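Local atomic coordinates of transcriptional regulator, LacI family protein (Rhodococcus jostii, PDB entry 3K9C), a protein that probably binds regulatory DNA sites and controls transcription, as other regulators of the LacI family do. Residues I71-R76 with L92-A97; G104-D109 with T241-A246; T234-D239 with L265-V270. All blocks are in the same frame, centred on the assembly; numbering follows the deposited sequence.

How the contacts relate
The three contacts follow one sheet from its parallel middle to its antiparallel end. Contacts 1 and 2 are buried: the first pairs two parallel strands, the second lays helix 240-255, which also packs on Val-94 of contact 1, against the next strand, and probable backbone bonds such as Val-93 N to Gly-104 O at 2.9 Å join them. Contact 3, only partly buried, uses the last two strands; one of them, 262-270, neighbours strand 104-108 of contact 2, with Arg-107 O 2.8 Å from Leu-265 N. Contact 1 combines backbone bonds with an arginine grip, contact 2 is apolar packing alone, and contact 3 sets an antiparallel backbone beside a polar serine, histidine and aspartate group.

Contact 1 (I71-R76 with L92-A97); sequences ILLGTR and LVVARA
Arg-96 reaches Thr-75 by way of two torsions: chi1 of 64° sets CG between the backbone N and the carbonyl carbon, and a bend at chi3 of -79° turns NE out of the line of the chain. The guanidinium then meets Thr-75 with its edge, NH1 donating to Thr-75 O at 2.8 Å. That acceptor lies in the guanidinium plane, while NH1 stands above the plane of the Thr-75 carbonyl. NE and NH2 together grip Ala-97 O side-on, and NH1 has a second acceptor in Phe-77 O, which fixes the rotation of the group. An alanine in place of Arg-96 would probably leave Thr-75 O, Ala-97 O and Phe-77 O without their guanidinium donors and weaken the hold between the two loops. Thr-75 OG1 hydrogen-bonds to Glu-55 and Phe-77 N; its CG2 packs on Val-93 CG1 at 3.6 Å. These loops follow the strands of a beta-alpha-beta crossover, strand 67-73, helix 79-86 and strand 91-94, whose strands are parallel neighbours. Leu-72 N donates to Leu-92 O, Val-94 N to Leu-72 O, and Gly-74 N to Val-94 O, each bond 2.9 Å long. On the face carrying Ile-71, Leu-73 and Val-94, Leu-73 CD2 lies beside Val-94 CB at 3.7 Å, and Ile-71 CG2 meets Val-94 CG2 at 3.8 Å. Helices 24-39 and 240-255 pack onto this face.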
loop_
_atom_site.group_PDB
_atom_site.type_symbol
_atom_site.label_atom_id
_atom_site.label_comp_id
_atom_site.label_asym_id
_atom_site.label_seq_id
_atom_site.Cartn_x
_atom_site.Cartn_y
_atom_site.Cartn_z
ATOM N N ILE B 71 -2.795 -17.911 10.604
ATOM C CA ILE B 71 -3.522 -17.624 9.372
ATOM C C ILE B 71 -2.523 -16.987 8.394
ATOM O O ILE B 71 -2.020 -15.883 8.633
ATOM C CB ILE B 71 -4.665 -16.637 9.633
ATOM C CG1 ILE B 71 -5.703 -17.278 10.551
ATOM C CG2 ILE B 71 -5.289 -16.200 8.314
ATOM C CD1 ILE B 71 -6.742 -16.313 11.049
ATOM N N LEU B 72 -2.228 -17.688 7.303
ATOM C CA LEU B 72 -1.276 -17.194 6.313
ATOM C C LEU B 72 -1.985 -16.637 5.076
ATOM O O LEU B 72 -2.668 -17.369 4.358
ATOM C CB LEU B 72 -0.322 -18.319 5.886
ATOM C CG LEU B 72 0.341 -19.195 6.963
ATOM C CD1 LEU B 72 1.343 -20.135 6.293
ATOM C CD2 LEU B 72 1.043 -18.341 8.000
ATOM N N LEU B 73 -1.820 -15.343 4.823
ATOM C CA LEU B 73 -2.447 -14.736 3.655
ATOM C C LEU B 73 -1.599 -14.940 2.394
ATOM O O LEU B 73 -0.455 -14.507 2.329
ATOM C CB LEU B 73 -2.671 -13.241 3.889
ATOM C CG LEU B 73 -3.374 -12.818 5.177
ATOM C CD1 LEU B 73 -3.785 -11.344 5.065
ATOM C CD2 LEU B 73 -4.595 -13.694 5.424
ATOM N N GLY B 74 -2.165 -15.619 1.401
ATOM C CA GLY B 74 -1.450 -15.861 0.158
ATOM C C GLY B 74 -0.059 -16.453 0.321
ATOM O O GLY B 74 0.867 -16.075 -0.389
ATOM N N THR B 75 0.089 -17.391 1.248
ATOM C CA THR B 75 1.378 -18.027 1.505
ATOM C C THR B 75 1.959 -18.768 0.298
ATOM O O THR B 75 1.223 -19.265 -0.556
ATOM C CB THR B 75 1.270 -19.022 2.690
ATOM O OG1 THR B 75 2.566 -19.557 2.991
ATOM C CG2 THR B 75 0.323 -20.162 2.347
ATOM N N ARG B 76 3.285 -18.846 0.248
ATOM C CA ARG B 76 3.981 -19.529 -0.838
ATOM C C ARG B 76 4.642 -20.822 -0.337
ATOM O O ARG B 76 5.404 -21.461 -1.066
ATOM C CB ARG B 76 5.048 -18.612 -1.453
ATOM C CG ARG B 76 4.545 -17.228 -1.851
ATOM C CD ARG B 76 3.419 -17.304 -2.862
ATOM N NE ARG B 76 3.908 -17.615 -4.201
ATOM C CZ ARG B 76 4.574 -16.759 -4.970
ATOM N NH1 ARG B 76 4.831 -15.530 -4.534
ATOM N NH2 ARG B 76 4.987 -17.133 -6.174
ATOM N N LEU B 92 -4.281 -22.194 8.810
ATOM C CA LEU B 92 -5.248 -21.951 7.747
ATOM C C LEU B 92 -4.681 -20.924 6.768
ATOM O O LEU B 92 -4.167 -19.872 7.171
ATOM C CB LEU B 92 -6.563 -21.436 8.347
ATOM C CG LEU B 92 -7.768 -21.197 7.436
ATOM C CD1 LEU B 92 -9.045 -21.398 8.251
ATOM C CD2 LEU B 92 -7.730 -19.789 6.843
ATOM N N VAL B 93 -4.756 -21.242 5.481
ATOM C CA VAL B 93 -4.265 -20.341 4.451
ATOM C C VAL B 93 -5.441 -19.588 3.833
ATOM O O VAL B 93 -6.566 -20.091 3.800
ATOM C CB VAL B 93 -3.522 -21.112 3.333
ATOM C CG1 VAL B 93 -2.375 -21.921 3.935
ATOM C CG2 VAL B 93 -4.491 -22.016 2.580
ATOM N N VAL B 94 -5.173 -18.379 3.352
ATOM C CA VAL B 94 -6.200 -17.565 2.722
ATOM C C VAL B 94 -5.828 -17.217 1.285
ATOM O O VAL B 94 -4.658 -17.002 0.973
ATOM C CB VAL B 94 -6.422 -16.251 3.492
ATOM C CG1 VAL B 94 -7.469 -15.409 2.787
ATOM C CG2 VAL B 94 -6.880 -16.546 4.906
ATOM N N ALA B 95 -6.837 -17.166 0.420
ATOM C CA ALA B 95 -6.656 -16.814 -0.983
ATOM C C ALA B 95 -5.973 -17.896 -1.805
ATOM O O ALA B 95 -5.444 -17.623 -2.878
ATOM C CB ALA B 95 -5.876 -15.509 -1.092
ATOM N N ARG B 96 -5.982 -19.122 -1.296
ATOM C CA ARG B 96 -5.382 -20.251 -1.999
ATOM C C ARG B 96 -5.746 -21.550 -1.299
ATOM O O ARG B 96 -6.187 -21.542 -0.149
ATOM C CB ARG B 96 -3.853 -20.130 -2.043
ATOM C CG ARG B 96 -3.181 -20.183 -0.678
ATOM C CD ARG B 96 -1.713 -20.603 -0.767
ATOM N NE ARG B 96 -1.560 -22.049 -0.921
ATOM C CZ ARG B 96 -0.390 -22.687 -0.949
ATOM N NH1 ARG B 96 0.751 -22.013 -0.842
ATOM N NH2 ARG B 96 -0.357 -24.011 -1.060
ATOM N N ALA B 97 -5.566 -22.662 -2.003
ATOM C CA ALA B 97 -5.845 -23.972 -1.441
ATOM C C ALA B 97 -4.612 -24.400 -0.645
ATOM O O ALA B 97 -3.483 -24.117 -1.046
ATOM C CB ALA B 97 -6.133 -24.969 -2.559
#

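Contact 2 (G104-D109 with T241-A246); sequences GAVRGD and THMAEA
Val-106 and Met-243 lie alongside each other with their side chains running opposite ways, and their conformations decide which atoms meet. Met-243 is a selenomethionine here. Its CG is anti to the backbone N (chi1 -165°), which carries the chain out from the helix, and a bend at chi3 (-79°) then swings CE round to the strand. This terminal methyl comes to rest on backbone, 3.6 Å from Gly-108 N and 3.9 Å from Gly-108 CA. A CB on Gly-108 would come near this methyl. Further back along the chain, Met-243 CG touches Val-106 CG1 at 3.8 Å. Val-106 holds CG1 anti to its own backbone N (chi1 171°), and this branch does most of the work: it also presses on Met-243 O at 3.6 Å and on Ala-246 CB at 3.8 Å. The second branch, CG2, reaches the backbone of Ala-246, 3.9 Å from its O. The setting is an alpha/beta layer of the periplasmic binding protein-like fold, in which segment 241-246 of helix 240-255 runs nearly antiparallel to strand 104-108, the two axes 8.5 Å apart at their closest, although 131 residues separate the two segments in sequence. Phe-25 of helix 24-39 and Val-94 of strand 91-94 also touch Met-243. No hydrogen bond crosses the contact. Polar groups find partners elsewhere: the side chain of Arg-107 leaves its strand away from the helix, and its NE forms a salt bridge with Asp-262, while that of Glu-245 leaves the helix away from the strand, and its OE1 pairs with Arg-39.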
loop_
_atom_site.group_PDB
_atom_site.type_symbol
_atom_site.label_atom_id
_atom_site.label_comp_id
_atom_site.label_asym_id
_atom_site.label_seq_id
_atom_site.Cartn_x
_atom_site.Cartn_y
_atom_site.Cartn_z
ATOM N N GLY B 104 -6.553 -25.856 6.995
ATOM C CA GLY B 104 -7.738 -25.231 6.434
ATOM C C GLY B 104 -7.451 -24.131 5.427
ATOM O O GLY B 104 -6.339 -23.620 5.347
ATOM N N ALA B 105 -8.463 -23.769 4.652
ATOM C CA ALA B 105 -8.311 -22.721 3.662
ATOM C C ALA B 105 -9.623 -21.996 3.444
ATOM O O ALA B 105 -10.703 -22.580 3.553
ATOM C CB ALA B 105 -7.824 -23.301 2.362
ATOM N N VAL B 106 -9.509 -20.706 3.156
ATOM C CA VAL B 106 -10.639 -19.834 2.885
ATOM C C VAL B 106 -10.174 -19.012 1.685
ATOM O O VAL B 106 -9.287 -18.158 1.805
ATOM C CB VAL B 106 -10.935 -18.915 4.085
ATOM C CG1 VAL B 106 -11.965 -17.877 3.704
ATOM C CG2 VAL B 106 -11.438 -19.749 5.263
ATOM N N ARG B 107 -10.765 -19.286 0.526
ATOM C CA ARG B 107 -10.387 -18.620 -0.713
ATOM C C ARG B 107 -11.583 -18.322 -1.605
ATOM O O ARG B 107 -12.678 -18.864 -1.410
ATOM C CB ARG B 107 -9.402 -19.513 -1.470
ATOM C CG ARG B 107 -9.967 -20.896 -1.786
ATOM C CD ARG B 107 -8.865 -21.925 -1.953
ATOM N NE ARG B 107 -9.380 -23.259 -2.250
ATOM C CZ ARG B 107 -9.858 -23.639 -3.432
ATOM N NH1 ARG B 107 -9.889 -22.790 -4.451
ATOM N NH2 ARG B 107 -10.319 -24.874 -3.592
ATOM N N GLY B 108 -11.360 -17.457 -2.590
ATOM C CA GLY B 108 -12.416 -17.110 -3.518
ATOM C C GLY B 108 -12.410 -18.071 -4.689
ATOM O O GLY B 108 -11.409 -18.748 -4.948
ATOM N N ASP B 109 -13.532 -18.149 -5.392
ATOM C CA ASP B 109 -13.638 -19.028 -6.548
ATOM C C ASP B 109 -13.040 -18.279 -7.747
ATOM O O ASP B 109 -13.771 -17.667 -8.526
ATOM C CB ASP B 109 -15.108 -19.360 -6.819
ATOM C CG ASP B 109 -15.277 -20.526 -7.784
ATOM O OD1 ASP B 109 -14.506 -20.615 -8.768
ATOM O OD2 ASP B 109 -16.191 -21.347 -7.554
ATOM N N THR B 241 -14.413 -8.626 3.771
ATOM C CA THR B 241 -15.036 -8.760 5.078
ATOM C C THR B 241 -15.498 -10.190 5.353
ATOM O O THR B 241 -15.162 -10.761 6.386
ATOM C CB THR B 241 -16.224 -7.804 5.231
ATOM O OG1 THR B 241 -15.796 -6.467 4.957
ATOM C CG2 THR B 241 -16.765 -7.861 6.655
ATOM N N HIS B 242 -16.251 -10.775 4.428
ATOM C CA HIS B 242 -16.731 -12.145 4.620
ATOM C C HIS B 242 -15.581 -13.154 4.605
ATOM O O HIS B 242 -15.617 -14.162 5.307
ATOM C CB HIS B 242 -17.750 -12.519 3.543
ATOM C CG HIS B 242 -18.370 -13.870 3.745
ATOM N ND1 HIS B 242 -19.225 -14.442 2.827
ATOM C CD2 HIS B 242 -18.266 -14.756 4.764
ATOM C CE1 HIS B 242 -19.619 -15.623 3.273
ATOM N NE2 HIS B 242 -19.051 -15.838 4.446
HETATM N N MSE B 243 -14.561 -12.887 3.800
HETATM C CA MSE B 243 -13.420 -13.781 3.739
HETATM C C MSE B 243 -12.662 -13.732 5.074
HETATM O O MSE B 243 -12.224 -14.760 5.583
HETATM C CB MSE B 243 -12.501 -13.384 2.584
HETATM C CG MSE B 243 -11.492 -14.456 2.215
HETATM SE SE MSE B 243 -10.548 -13.976 0.583
HETATM C CE MSE B 243 -11.938 -14.500 -0.648
ATOM N N ALA B 244 -12.525 -12.536 5.641
ATOM C CA ALA B 244 -11.830 -12.368 6.918
ATOM C C ALA B 244 -12.578 -13.066 8.055
ATOM O O ALA B 244 -11.969 -13.744 8.884
ATOM C CB ALA B 244 -11.672 -10.889 7.238
ATOM N N GLU B 245 -13.901 -12.896 8.098
ATOM C CA GLU B 245 -14.712 -13.519 9.143
ATOM C C GLU B 245 -14.639 -15.035 9.043
ATOM O O GLU B 245 -14.569 -15.727 10.056
ATOM C CB GLU B 245 -16.182 -13.086 9.032
ATOM C CG GLU B 245 -16.426 -11.600 9.138
ATOM C CD GLU B 245 -17.879 -11.276 9.461
ATOM O OE1 GLU B 245 -18.327 -11.623 10.576
ATOM O OE2 GLU B 245 -18.572 -10.677 8.607
ATOM N N ALA B 246 -14.666 -15.544 7.815
ATOM C CA ALA B 246 -14.608 -16.979 7.567
ATOM C C ALA B 246 -13.252 -17.552 7.973
ATOM O O ALA B 246 -13.171 -18.654 8.526
ATOM C CB ALA B 246 -14.876 -17.260 6.106
#

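Contact 3 (T234-D239 with L265-V270); sequences TTISQD and LAPHLV
His-268 lays one face of its imidazole over Ser-237 CB, with CE1 3.4 Å from that carbon, a polar pair in contact without a hydrogen bond between the side chains. The ring takes this place with His-268 CG between the backbone N and the carbonyl carbon (chi1 44°). Ser-237 OG accepts from Asp-239 N at 2.8 Å, an ST turn. At the edge of the same ring, near its plane, Asp-239 OD2 stands 3.9 Å from His-268 NE2, the carboxylate turned 87° against the imidazole. Val-270 CG2 packs on Ser-237 CB at 3.9 Å, on the same sheet face as the ring. The backbones form a twisted antiparallel pair of strands, 235-237 with 268-270. Thr-235 and Val-270 make a hydrogen-bonded pair, Thr-235 N giving to Val-270 O at 2.9 Å and Val-270 N giving back to Thr-235 O. Ser-237 and His-268 make the other; there His-268 N to Ser-237 O is the longer bond, at 3.2 Å. Ile-236, which also meets Ala-117 of helix 110-123, packs its CG2 on Pro-267 CB at 3.9 Å. Position and family are consistent with these strands belonging to the connections between the two lobes of a periplasmic binding protein-like fold. Asp-239 OD1 caps helix 240-255 through His-242 N, and OD2, lying near the imidazole without bonding to it, would probably stabilise a positive charge on His-268.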
loop_
_atom_site.group_PDB
_atom_site.type_symbol
_atom_site.label_atom_id
_atom_site.label_comp_id
_atom_site.label_asym_id
_atom_site.label_seq_id
_atom_site.Cartn_x
_atom_site.Cartn_y
_atom_site.Cartn_z
ATOM N N THR B 234 -13.344 -1.086 -12.848
ATOM C CA THR B 234 -14.283 -2.204 -12.852
ATOM C C THR B 234 -13.406 -3.348 -12.357
ATOM O O THR B 234 -12.277 -3.523 -12.839
ATOM C CB THR B 234 -14.797 -2.507 -14.282
ATOM O OG1 THR B 234 -15.626 -1.428 -14.721
ATOM C CG2 THR B 234 -15.592 -3.806 -14.316
ATOM N N THR B 235 -13.910 -4.122 -11.403
ATOM C CA THR B 235 -13.119 -5.194 -10.817
ATOM C C THR B 235 -13.986 -6.322 -10.270
ATOM O O THR B 235 -15.211 -6.241 -10.292
ATOM C CB THR B 235 -12.256 -4.627 -9.661
ATOM O OG1 THR B 235 -11.320 -5.608 -9.220
ATOM C CG2 THR B 235 -13.142 -4.228 -8.491
ATOM N N ILE B 236 -13.334 -7.365 -9.774
ATOM C CA ILE B 236 -14.020 -8.512 -9.205
ATOM C C ILE B 236 -13.752 -8.578 -7.709
ATOM O O ILE B 236 -12.599 -8.711 -7.283
ATOM C CB ILE B 236 -13.537 -9.818 -9.857
ATOM C CG1 ILE B 236 -13.957 -9.830 -11.325
ATOM C CG2 ILE B 236 -14.105 -11.012 -9.124
ATOM C CD1 ILE B 236 -13.281 -10.885 -12.110
ATOM N N SER B 237 -14.814 -8.480 -6.914
ATOM C CA SER B 237 -14.669 -8.525 -5.466
ATOM C C SER B 237 -14.580 -9.932 -4.921
ATOM O O SER B 237 -15.221 -10.851 -5.429
ATOM C CB SER B 237 -15.834 -7.814 -4.779
ATOM O OG SER B 237 -15.840 -8.099 -3.388
ATOM N N GLN B 238 -13.778 -10.086 -3.875
ATOM C CA GLN B 238 -13.609 -11.365 -3.208
ATOM C C GLN B 238 -14.293 -11.257 -1.855
ATOM O O GLN B 238 -14.265 -12.189 -1.050
ATOM C CB GLN B 238 -12.133 -11.662 -2.998
ATOM C CG GLN B 238 -11.327 -11.745 -4.266
ATOM C CD GLN B 238 -10.140 -12.668 -4.104
ATOM O OE1 GLN B 238 -10.300 -13.852 -3.803
ATOM N NE2 GLN B 238 -8.943 -12.133 -4.299
ATOM N N ASP B 239 -14.894 -10.097 -1.615
ATOM C CA ASP B 239 -15.598 -9.818 -0.369
ATOM C C ASP B 239 -14.678 -10.019 0.824
ATOM O O ASP B 239 -14.834 -10.970 1.585
ATOM C CB ASP B 239 -16.819 -10.723 -0.224
ATOM C CG ASP B 239 -17.851 -10.149 0.726
ATOM O OD1 ASP B 239 -17.449 -9.583 1.771
ATOM O OD2 ASP B 239 -19.060 -10.263 0.430
ATOM N N LEU B 265 -15.400 -19.298 -1.488
ATOM C CA LEU B 265 -16.413 -18.252 -1.521
ATOM C C LEU B 265 -16.671 -17.684 -2.918
ATOM O O LEU B 265 -15.758 -17.554 -3.736
ATOM C CB LEU B 265 -15.999 -17.113 -0.590
ATOM C CG LEU B 265 -15.494 -17.541 0.794
ATOM C CD1 LEU B 265 -15.155 -16.305 1.612
ATOM C CD2 LEU B 265 -16.556 -18.381 1.503
ATOM N N ALA B 266 -17.924 -17.328 -3.176
ATOM C CA ALA B 266 -18.315 -16.766 -4.461
ATOM C C ALA B 266 -17.938 -15.296 -4.553
ATOM O O ALA B 266 -18.152 -14.530 -3.617
ATOM C CB ALA B 266 -19.809 -16.912 -4.661
ATOM N N PRO B 267 -17.354 -14.885 -5.689
ATOM C CA PRO B 267 -16.959 -13.490 -5.888
ATOM C C PRO B 267 -18.072 -12.793 -6.664
ATOM O O PRO B 267 -19.009 -13.443 -7.115
ATOM C CB PRO B 267 -15.694 -13.623 -6.720
ATOM C CG PRO B 267 -16.056 -14.751 -7.638
ATOM C CD PRO B 267 -16.706 -15.755 -6.690
ATOM N N HIS B 268 -17.987 -11.478 -6.804
ATOM C CA HIS B 268 -18.992 -10.757 -7.574
ATOM C C HIS B 268 -18.379 -9.620 -8.360
ATOM O O HIS B 268 -17.302 -9.125 -8.026
ATOM C CB HIS B 268 -20.154 -10.262 -6.690
ATOM C CG HIS B 268 -19.738 -9.644 -5.394
ATOM N ND1 HIS B 268 -19.429 -8.305 -5.267
ATOM C CD2 HIS B 268 -19.620 -10.176 -4.154
ATOM C CE1 HIS B 268 -19.142 -8.038 -4.005
ATOM N NE2 HIS B 268 -19.251 -9.157 -3.309
ATOM N N LEU B 269 -19.062 -9.232 -9.429
ATOM C CA LEU B 269 -18.590 -8.166 -10.295
ATOM C C LEU B 269 -18.943 -6.806 -9.741
ATOM O O LEU B 269 -20.049 -6.588 -9.271
ATOM C CB LEU B 269 -19.192 -8.298 -11.698
ATOM C CG LEU B 269 -18.857 -7.132 -12.635
ATOM C CD1 LEU B 269 -17.388 -7.186 -12.993
ATOM C CD2 LEU B 269 -19.721 -7.200 -13.892
ATOM N N VAL B 270 -17.984 -5.896 -9.802
ATOM C CA VAL B 270 -18.186 -4.545 -9.341
ATOM C C VAL B 270 -17.856 -3.648 -10.521
ATOM O O VAL B 270 -16.683 -3.423 -10.836
ATOM C CB VAL B 270 -17.266 -4.209 -8.150
ATOM C CG1 VAL B 270 -17.495 -2.759 -7.703
ATOM C CG2 VAL B 270 -17.534 -5.166 -7.009
#